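Local coordinates for ABC transporter, periplasmic substrate-binding protein (Thermotoga maritima, PDB 2HPG) that probably binds a small solute in the periplasm and presents it to the membrane partners of a tripartite ATP-independent (TRAP) transporter, at residues G140-V145 and R160-G165; Q170-S175 and G223-I228; G186-A191 and A200-A205. All coordinates share one frame; numbering follows the deposited sequence.

Interaction 1: residues G140-V145 and R160-G165; sequences GYRHFV and RIRTPG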
loop_
_atom_site.group_PDB
_atom_site.type_symbol
_atom_site.label_atom_id
_atom_site.label_comp_id
_atom_site.label_asym_id
_atom_site.label_seq_id
_atom_site.Cartn_x
_atom_site.Cartn_y
_atom_site.Cartn_z
ATOM N N GLY A 140 1.324 5.542 -3.722
ATOM C CA GLY A 140 0.800 6.870 -3.959
ATOM C C GLY A 140 -0.593 7.060 -3.415
ATOM O O GLY A 140 -1.168 6.136 -2.840
ATOM N N TYR A 141 -1.123 8.267 -3.609
ATOM C CA TYR A 141 -2.453 8.635 -3.142
ATOM C C TYR A 141 -3.535 8.121 -4.054
ATOM O O TYR A 141 -3.432 8.205 -5.278
ATOM C CB TYR A 141 -2.613 10.150 -3.059
ATOM C CG TYR A 141 -1.748 10.733 -2.010
ATOM C CD1 TYR A 141 -2.182 10.813 -0.692
ATOM C CD2 TYR A 141 -0.453 11.102 -2.298
ATOM C CE1 TYR A 141 -1.370 11.316 0.278
ATOM C CE2 TYR A 141 0.358 11.610 -1.331
ATOM C CZ TYR A 141 -0.109 11.714 -0.046
ATOM O OH TYR A 141 0.720 12.206 0.922
ATOM N N ARG A 142 -4.595 7.657 -3.420
ATOM C CA ARG A 142 -5.764 7.165 -4.100
ATOM C C ARG A 142 -6.857 8.209 -4.039
ATOM O O ARG A 142 -6.996 8.937 -3.041
ATOM C CB ARG A 142 -6.199 5.843 -3.467
ATOM C CG ARG A 142 -5.200 4.756 -3.784
ATOM C CD ARG A 142 -5.311 3.537 -2.943
ATOM N NE ARG A 142 -6.475 2.708 -3.262
ATOM C CZ ARG A 142 -6.458 1.502 -3.838
ATOM N NH1 ARG A 142 -5.336 0.924 -4.206
ATOM N NH2 ARG A 142 -7.600 0.851 -4.005
ATOM N N HIS A 143 -7.620 8.288 -5.132
ATOM C CA HIS A 143 -8.662 9.304 -5.321
ATOM C C HIS A 143 -9.909 8.588 -5.806
ATOM O O HIS A 143 -9.806 7.474 -6.281
ATOM C CB HIS A 143 -8.200 10.327 -6.380
ATOM C CG HIS A 143 -6.925 11.036 -6.027
ATOM N ND1 HIS A 143 -6.773 11.758 -4.864
ATOM C CD2 HIS A 143 -5.741 11.122 -6.685
ATOM C CE1 HIS A 143 -5.543 12.249 -4.812
ATOM N NE2 HIS A 143 -4.903 11.896 -5.916
ATOM N N PHE A 144 -11.075 9.197 -5.682
ATOM C CA PHE A 144 -12.301 8.559 -6.165
ATOM C C PHE A 144 -12.406 8.628 -7.697
ATOM O O PHE A 144 -12.095 9.666 -8.267
ATOM C CB PHE A 144 -13.522 9.214 -5.544
ATOM C CG PHE A 144 -13.750 8.824 -4.117
ATOM C CD1 PHE A 144 -14.292 7.596 -3.809
ATOM C CD2 PHE A 144 -13.385 9.658 -3.097
ATOM C CE1 PHE A 144 -14.504 7.218 -2.493
ATOM C CE2 PHE A 144 -13.591 9.299 -1.788
ATOM C CZ PHE A 144 -14.146 8.067 -1.488
ATOM N N VAL A 145 -12.875 7.540 -8.319
ATOM C CA VAL A 145 -13.032 7.454 -9.764
ATOM C C VAL A 145 -14.502 7.117 -9.967
ATOM O O VAL A 145 -14.949 6.036 -9.598
ATOM C CB VAL A 145 -12.164 6.365 -10.433
ATOM C CG1 VAL A 145 -11.926 6.740 -11.934
ATOM C CG2 VAL A 145 -10.822 6.175 -9.714
ATOM N N ARG A 160 -22.092 2.918 -4.832
ATOM C CA ARG A 160 -21.351 1.676 -4.660
ATOM C C ARG A 160 -19.944 1.890 -5.201
ATOM O O ARG A 160 -19.751 1.931 -6.398
ATOM C CB ARG A 160 -22.015 0.516 -5.406
ATOM C CG ARG A 160 -23.367 0.043 -4.843
ATOM C CD ARG A 160 -24.557 0.724 -5.447
ATOM N NE ARG A 160 -24.481 0.854 -6.906
ATOM C CZ ARG A 160 -24.688 -0.120 -7.782
ATOM N NH1 ARG A 160 -25.043 -1.337 -7.382
ATOM N NH2 ARG A 160 -24.561 0.134 -9.088
ATOM N N ILE A 161 -18.970 2.010 -4.311
ATOM C CA ILE A 161 -17.562 2.233 -4.705
ATOM C C ILE A 161 -16.698 1.026 -4.368
ATOM O O ILE A 161 -16.626 0.602 -3.208
ATOM C CB ILE A 161 -16.974 3.453 -3.957
ATOM C CG1 ILE A 161 -17.722 4.742 -4.338
ATOM C CG2 ILE A 161 -15.508 3.600 -4.230
ATOM C CD1 ILE A 161 -17.673 5.093 -5.843
ATOM N N ARG A 162 -16.009 0.492 -5.366
ATOM C CA ARG A 162 -15.245 -0.716 -5.147
ATOM C C ARG A 162 -13.953 -0.317 -4.452
ATOM O O ARG A 162 -13.340 0.723 -4.765
ATOM C CB ARG A 162 -15.046 -1.530 -6.437
ATOM C CG ARG A 162 -13.669 -1.561 -7.012
ATOM C CD ARG A 162 -12.783 -2.674 -6.531
ATOM N NE ARG A 162 -11.443 -2.159 -6.425
ATOM C CZ ARG A 162 -10.315 -2.828 -6.206
ATOM N NH1 ARG A 162 -10.212 -4.141 -6.178
ATOM N NH2 ARG A 162 -9.216 -2.104 -6.082
ATOM N N THR A 163 -13.592 -1.113 -3.452
ATOM C CA THR A 163 -12.353 -0.895 -2.685
ATOM C C THR A 163 -11.873 -2.295 -2.254
ATOM O O THR A 163 -12.668 -3.224 -2.260
ATOM C CB THR A 163 -12.629 0.073 -1.514
ATOM O OG1 THR A 163 -11.398 0.476 -0.904
ATOM C CG2 THR A 163 -13.559 -0.568 -0.496
ATOM N N PRO A 164 -10.567 -2.478 -1.976
ATOM C CA PRO A 164 -10.068 -3.811 -1.602
ATOM C C PRO A 164 -10.831 -4.429 -0.430
ATOM O O PRO A 164 -11.565 -3.730 0.260
ATOM C CB PRO A 164 -8.621 -3.540 -1.256
ATOM C CG PRO A 164 -8.271 -2.377 -2.082
ATOM C CD PRO A 164 -9.462 -1.510 -2.071
ATOM N N GLY A 165 -10.711 -5.739 -0.251
ATOM C CA GLY A 165 -11.667 -6.470 0.579
ATOM C C GLY A 165 -11.483 -6.366 2.081
ATOM O O GLY A 165 -12.428 -6.626 2.825
HETATM O O HOH W 1 -6.752 -1.715 -5.492
#
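In the sheet of this periplasmic binding protein, strands 130-146 and 160-162 flank the same neighbour, strand 199-202, and side chains from both segments meet across it, R142 with P164 and F144 with I161. The apolar half is one methyl against a ring: CG2 of I161 comes to 4.1 Å from CE1 of F144, at the ring edge and near its plane, and the two side chains cross at about a right angle. R142 folds at its third torsion (chi3 73°), which helps bring its guanidinium obliquely against the proline ring, NH2 3.6 Å from CD of P164. The polar contacts of that NH2 are a salt bridge with E201 and a bond of 3.1 Å donated to water 1. From the other strand, NH2 of R162 gives the same water a weak bond of 2.6 Å, while its NH1 is held by the carbonyl of V183. The water lies in the plane of each guanidinium, at its edge, so the two arginines share one acceptor with their NH2 atoms 4.0 Å apart. TRAP binding proteins commonly take the carboxylate of a ligand on an arginine; this water-bridged pair is consistent with such an anion-accepting site, in which E201 would probably offset part of the positive charge.

Interaction 2: residues Q170-S175 and G223-I228; sequences QESIRS and GHFLLI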
loop_
_atom_site.group_PDB
_atom_site.type_symbol
_atom_site.label_atom_id
_atom_site.label_comp_id
_atom_site.label_asym_id
_atom_site.label_seq_id
_atom_site.Cartn_x
_atom_site.Cartn_y
_atom_site.Cartn_z
ATOM N N GLN A 170 -12.675 -1.217 3.634
ATOM C CA GLN A 170 -14.133 -1.220 3.605
ATOM C C GLN A 170 -14.698 -0.201 4.584
ATOM O O GLN A 170 -15.557 0.612 4.230
ATOM C CB GLN A 170 -14.688 -2.615 3.899
ATOM C CG GLN A 170 -14.297 -3.692 2.899
ATOM C CD GLN A 170 -15.054 -3.625 1.611
ATOM O OE1 GLN A 170 -16.273 -3.653 1.623
ATOM N NE2 GLN A 170 -14.338 -3.573 0.482
ATOM N N GLU A 171 -14.207 -0.237 5.813
ATOM C CA GLU A 171 -14.693 0.655 6.873
ATOM C C GLU A 171 -14.334 2.101 6.617
ATOM O O GLU A 171 -15.111 2.979 6.926
ATOM C CB GLU A 171 -14.101 0.240 8.219
ATOM C CG GLU A 171 -14.535 -1.138 8.664
ATOM C CD GLU A 171 -15.974 -1.187 9.102
ATOM O OE1 GLU A 171 -16.540 -0.116 9.439
ATOM O OE2 GLU A 171 -16.546 -2.309 9.100
ATOM N N SER A 172 -13.146 2.340 6.068
ATOM C CA SER A 172 -12.730 3.676 5.659
ATOM C C SER A 172 -13.678 4.289 4.610
ATOM O O SER A 172 -14.188 5.396 4.804
ATOM C CB SER A 172 -11.302 3.633 5.115
ATOM O OG SER A 172 -10.376 3.451 6.171
ATOM N N ILE A 173 -13.912 3.566 3.517
ATOM C CA ILE A 173 -14.773 4.056 2.436
ATOM C C ILE A 173 -16.215 4.219 2.891
ATOM O O ILE A 173 -16.917 5.174 2.487
ATOM C CB ILE A 173 -14.701 3.140 1.190
ATOM C CG1 ILE A 173 -13.303 3.215 0.552
ATOM C CG2 ILE A 173 -15.762 3.514 0.175
ATOM C CD1 ILE A 173 -12.783 4.625 0.321
ATOM N N ARG A 174 -16.657 3.306 3.749
ATOM C CA ARG A 174 -17.970 3.443 4.398
ATOM C C ARG A 174 -18.067 4.700 5.269
ATOM O O ARG A 174 -19.058 5.403 5.229
ATOM C CB ARG A 174 -18.291 2.196 5.225
ATOM C CG ARG A 174 -19.680 2.178 5.805
ATOM C CD ARG A 174 -19.937 0.853 6.494
ATOM N NE ARG A 174 -21.175 0.839 7.278
ATOM C CZ ARG A 174 -21.295 1.303 8.527
ATOM N NH1 ARG A 174 -20.265 1.863 9.145
ATOM N NH2 ARG A 174 -22.465 1.216 9.170
ATOM N N SER A 175 -17.038 4.985 6.052
ATOM C CA SER A 175 -17.065 6.150 6.926
ATOM C C SER A 175 -17.049 7.483 6.153
ATOM O O SER A 175 -17.605 8.480 6.626
ATOM C CB SER A 175 -15.898 6.106 7.904
ATOM O OG SER A 175 -14.710 6.502 7.246
ATOM N N GLY A 223 -7.602 12.240 -2.112
ATOM C CA GLY A 223 -6.314 11.781 -1.575
ATOM C C GLY A 223 -6.485 11.055 -0.234
ATOM O O GLY A 223 -5.673 11.200 0.686
ATOM N N HIS A 224 -7.549 10.272 -0.144
ATOM C CA HIS A 224 -7.999 9.658 1.112
ATOM C C HIS A 224 -7.161 8.451 1.607
ATOM O O HIS A 224 -7.238 8.113 2.795
ATOM C CB HIS A 224 -9.471 9.254 0.982
ATOM C CG HIS A 224 -9.730 8.341 -0.174
ATOM N ND1 HIS A 224 -10.115 8.799 -1.413
ATOM C CD2 HIS A 224 -9.590 7.002 -0.297
ATOM C CE1 HIS A 224 -10.214 7.781 -2.246
ATOM N NE2 HIS A 224 -9.909 6.674 -1.596
ATOM N N PHE A 225 -6.393 7.798 0.723
ATOM C CA PHE A 225 -5.400 6.800 1.134
ATOM C C PHE A 225 -4.048 7.136 0.536
ATOM O O PHE A 225 -3.957 7.575 -0.610
ATOM C CB PHE A 225 -5.719 5.371 0.657
ATOM C CG PHE A 225 -6.974 4.772 1.207
ATOM C CD1 PHE A 225 -7.172 4.629 2.567
ATOM C CD2 PHE A 225 -7.917 4.261 0.351
ATOM C CE1 PHE A 225 -8.315 4.052 3.040
ATOM C CE2 PHE A 225 -9.058 3.687 0.811
ATOM C CZ PHE A 225 -9.269 3.571 2.160
ATOM N N LEU A 226 -2.999 6.940 1.331
ATOM C CA LEU A 226 -1.649 6.742 0.811
ATOM C C LEU A 226 -1.307 5.274 1.033
ATOM O O LEU A 226 -1.181 4.837 2.181
ATOM C CB LEU A 226 -0.629 7.624 1.526
ATOM C CG LEU A 226 0.784 7.463 0.992
ATOM C CD1 LEU A 226 0.880 7.969 -0.441
ATOM C CD2 LEU A 226 1.785 8.136 1.912
ATOM N N LEU A 227 -1.174 4.513 -0.047
ATOM C CA LEU A 227 -0.933 3.068 0.048
ATOM C C LEU A 227 0.513 2.750 0.408
ATOM O O LEU A 227 1.449 2.941 -0.393
ATOM C CB LEU A 227 -1.374 2.355 -1.242
ATOM C CG LEU A 227 -1.175 0.837 -1.337
ATOM C CD1 LEU A 227 -1.455 0.117 -0.032
ATOM C CD2 LEU A 227 -2.078 0.304 -2.471
ATOM N N ILE A 228 0.681 2.305 1.648
ATOM C CA ILE A 228 1.971 1.930 2.175
ATOM C C ILE A 228 2.042 0.415 2.140
ATOM O O ILE A 228 1.255 -0.265 2.802
ATOM C CB ILE A 228 2.128 2.392 3.636
ATOM C CG1 ILE A 228 1.956 3.915 3.749
ATOM C CG2 ILE A 228 3.497 1.975 4.177
ATOM C CD1 ILE A 228 1.666 4.359 5.209
#
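F225 points the rim of its ring at helix 167-176, and S172 and I173, consecutive residues of that helix, receive it in different ways. S172 meets the ring at its edge: CB lies near the ring plane, 3.6 Å from CZ of F225, and OG, also in plane, is 3.8 Å from CE1. This OG has its polar partners in the carbonyl of A168, one turn back, and the backbone N of A90, so the hydroxyl is engaged while it borders an aromatic ring. I173 arrives at about a right angle to the F225 side chain and obliquely to the ring, its CD1 standing 3.9 Å from CE2 of F225. The same CD1 of I173 touches the imidazole of H224, 4.0 Å from its NE2, and thus sits where two neighbouring rings converge.

The helix packs on the sheet of an alpha/beta domain: segment 170-175 runs nearly antiparallel to segment 223-228 of strand 218-234, at 165°, their axes 10.3 Å apart, and the side chains have to bridge that gap.

H224 places its imidazole between its own backbone N and carbonyl carbon (chi1 56°), where CE2 of F225 lies in the imidazole plane at its edge. The ring's rotation is fixed by both nitrogens, ND1 bonding T222 OG1 and NE2 bonding E201 OE2, and it also meets the ring of F144. W169 stands edge-to-face with F225. Were F225 an alanine, a gap would probably open beside S172 and I173, and W169 would lose an edge-to-face partner. Within the helix, S175 OG donates to the carbonyl O of S172 at 2.7 Å, tilted 22° from the carbonyl plane.

Interaction 3: residues G186-A191 and A200-A205; sequences GEIYTA and AELTYA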
loop_
_atom_site.group_PDB
_atom_site.type_symbol
_atom_site.label_atom_id
_atom_site.label_comp_id
_atom_site.label_asym_id
_atom_site.label_seq_id
_atom_site.Cartn_x
_atom_site.Cartn_y
_atom_site.Cartn_z
ATOM N N GLY A 186 -9.073 -6.879 -11.639
ATOM C CA GLY A 186 -9.211 -7.166 -13.063
ATOM C C GLY A 186 -10.648 -7.132 -13.542
ATOM O O GLY A 186 -10.897 -7.164 -14.747
ATOM N N GLU A 187 -11.600 -7.075 -12.611
ATOM C CA GLU A 187 -13.032 -7.044 -12.957
ATOM C C GLU A 187 -13.727 -5.705 -12.692
ATOM O O GLU A 187 -14.950 -5.595 -12.854
ATOM C CB GLU A 187 -13.762 -8.156 -12.194
ATOM C CG GLU A 187 -13.857 -9.482 -12.962
ATOM C CD GLU A 187 -14.441 -10.570 -12.108
ATOM O OE1 GLU A 187 -15.441 -11.198 -12.533
ATOM O OE2 GLU A 187 -13.912 -10.781 -10.987
ATOM N N ILE A 188 -12.965 -4.682 -12.295
ATOM C CA ILE A 188 -13.541 -3.353 -12.026
ATOM C C ILE A 188 -14.200 -2.805 -13.299
ATOM O O ILE A 188 -15.324 -2.325 -13.272
ATOM C CB ILE A 188 -12.457 -2.341 -11.510
ATOM C CG1 ILE A 188 -11.857 -2.775 -10.169
ATOM C CG2 ILE A 188 -13.041 -0.942 -11.317
ATOM C CD1 ILE A 188 -10.594 -1.930 -9.784
ATOM N N TYR A 189 -13.501 -2.887 -14.432
ATOM C CA TYR A 189 -14.082 -2.403 -15.684
ATOM C C TYR A 189 -15.444 -3.070 -15.957
ATOM O O TYR A 189 -16.443 -2.379 -16.214
ATOM C CB TYR A 189 -13.106 -2.641 -16.846
ATOM C CG TYR A 189 -13.475 -1.920 -18.115
ATOM C CD1 TYR A 189 -12.732 -0.827 -18.570
ATOM C CD2 TYR A 189 -14.557 -2.327 -18.874
ATOM C CE1 TYR A 189 -13.065 -0.170 -19.740
ATOM C CE2 TYR A 189 -14.907 -1.660 -20.031
ATOM C CZ TYR A 189 -14.157 -0.592 -20.465
ATOM O OH TYR A 189 -14.521 0.055 -21.640
ATOM N N THR A 190 -15.483 -4.406 -15.866
ATOM C CA THR A 190 -16.725 -5.192 -16.041
ATOM C C THR A 190 -17.811 -4.783 -15.057
ATOM O O THR A 190 -18.990 -4.644 -15.420
ATOM C CB THR A 190 -16.462 -6.690 -15.814
ATOM O OG1 THR A 190 -15.402 -7.129 -16.662
ATOM C CG2 THR A 190 -17.707 -7.529 -16.094
ATOM N N ALA A 191 -17.422 -4.603 -13.796
ATOM C CA ALA A 191 -18.387 -4.176 -12.769
ATOM C C ALA A 191 -18.993 -2.796 -13.064
ATOM O O ALA A 191 -20.165 -2.565 -12.809
ATOM C CB ALA A 191 -17.740 -4.200 -11.393
ATOM N N ALA A 200 -14.833 3.557 -8.315
ATOM C CA ALA A 200 -13.718 2.940 -7.612
ATOM C C ALA A 200 -12.908 4.040 -6.942
ATOM O O ALA A 200 -13.304 5.201 -6.923
ATOM C CB ALA A 200 -12.838 2.143 -8.588
ATOM N N GLU A 201 -11.782 3.668 -6.347
ATOM C CA GLU A 201 -10.909 4.632 -5.732
ATOM C C GLU A 201 -9.512 4.079 -5.925
ATOM O O GLU A 201 -9.233 2.956 -5.525
ATOM C CB GLU A 201 -11.301 4.851 -4.263
ATOM C CG GLU A 201 -11.373 3.633 -3.405
ATOM C CD GLU A 201 -10.049 3.205 -2.815
ATOM O OE1 GLU A 201 -9.878 2.001 -2.557
ATOM O OE2 GLU A 201 -9.179 4.057 -2.615
ATOM N N LEU A 202 -8.683 4.812 -6.658
ATOM C CA LEU A 202 -7.471 4.256 -7.259
ATOM C C LEU A 202 -6.436 5.352 -7.468
ATOM O O LEU A 202 -6.718 6.522 -7.296
ATOM C CB LEU A 202 -7.802 3.632 -8.630
ATOM C CG LEU A 202 -8.696 2.385 -8.664
ATOM C CD1 LEU A 202 -9.092 2.038 -10.110
ATOM C CD2 LEU A 202 -8.063 1.157 -7.999
ATOM N N THR A 203 -5.224 4.955 -7.851
ATOM C CA THR A 203 -4.221 5.884 -8.327
ATOM C C THR A 203 -4.434 6.159 -9.821
ATOM O O THR A 203 -5.152 5.425 -10.476
ATOM C CB THR A 203 -2.848 5.267 -8.185
ATOM O OG1 THR A 203 -2.767 4.155 -9.069
ATOM C CG2 THR A 203 -2.626 4.806 -6.738
ATOM N N TYR A 204 -3.804 7.214 -10.346
ATOM C CA TYR A 204 -3.920 7.554 -11.762
ATOM C C TYR A 204 -3.311 6.453 -12.651
ATOM O O TYR A 204 -3.805 6.181 -13.742
ATOM C CB TYR A 204 -3.238 8.904 -12.039
ATOM C CG TYR A 204 -4.052 10.153 -11.670
ATOM C CD1 TYR A 204 -5.045 10.623 -12.507
ATOM C CD2 TYR A 204 -3.792 10.874 -10.500
ATOM C CE1 TYR A 204 -5.727 11.764 -12.225
ATOM C CE2 TYR A 204 -4.501 12.029 -10.202
ATOM C CZ TYR A 204 -5.479 12.455 -11.066
ATOM O OH TYR A 204 -6.233 13.590 -10.819
ATOM N N ALA A 205 -2.228 5.830 -12.199
ATOM C CA ALA A 205 -1.623 4.689 -12.921
ATOM C C ALA A 205 -2.617 3.539 -13.065
ATOM O O ALA A 205 -2.763 2.970 -14.141
ATOM C CB ALA A 205 -0.362 4.208 -12.194
#
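I188, in the first turn of helix 188-193, makes the whole contact with A200 and L202 of strand 199-202, and it is entirely apolar. The two branches of the isoleucine divide the work. CG2, the branch anti to the backbone N, lies 4.1 Å from CB of A200, while the longer arm is extended at its second torsion (chi2 169°) and brings CD1 to 4.3 Å from CD1 of L202. A200 and L202 are two apart in an extended strand and point their side chains to the same face, giving I188 a small and a large residue to lie against; R162 touches all three.

No hydrogen bond crosses between the two segments; within and just beyond them, backbone and capping bonds hold the helix starts. E187 occupies the N-cap position of helix 188-193, and its carbonyl O accepts from A191 N at 2.8 Å. Just past the strand, T203 is the N-cap residue of helix 204-209, its OG1 capping N206 N, while both carboxylate oxygens of E269 take up the backbone N-H groups of Y204 and A205.

A carboxylate occupies the reverse face of the strand: E201, between A200 and L202, points the opposite way, and its OE1 accepts from the hydroxyl of T163.

Strand 199-202 thus has helix 188-193 on one face and helix 167-176, by way of I173 on E201, on the other, with strand 130-146 bonded antiparallel to it and strand 160-162 parallel beside it.

From the N terminus, strand 130-146 comes first, and interaction 1 closes a short, mostly irregular excursion when the chain returns at 160-165. Helix 167-176 follows directly and opens interaction 2, whose partner arrives only at 223-228. Within that long loop the chain makes strand 179-181, helix 188-193 and strand 199-202, and interaction 3 opens and closes wholly inside it. Interaction 1 precedes both, so none of the three crosses another. In space they adjoin: R142 N bonds F225 O, joining interactions 1 and 2, and V145 N bonds A200 O, joining 1 and 3. Interaction 1 links strands across the sheet, while interactions 2 and 3 fasten helices 167-176 and 188-193 to it.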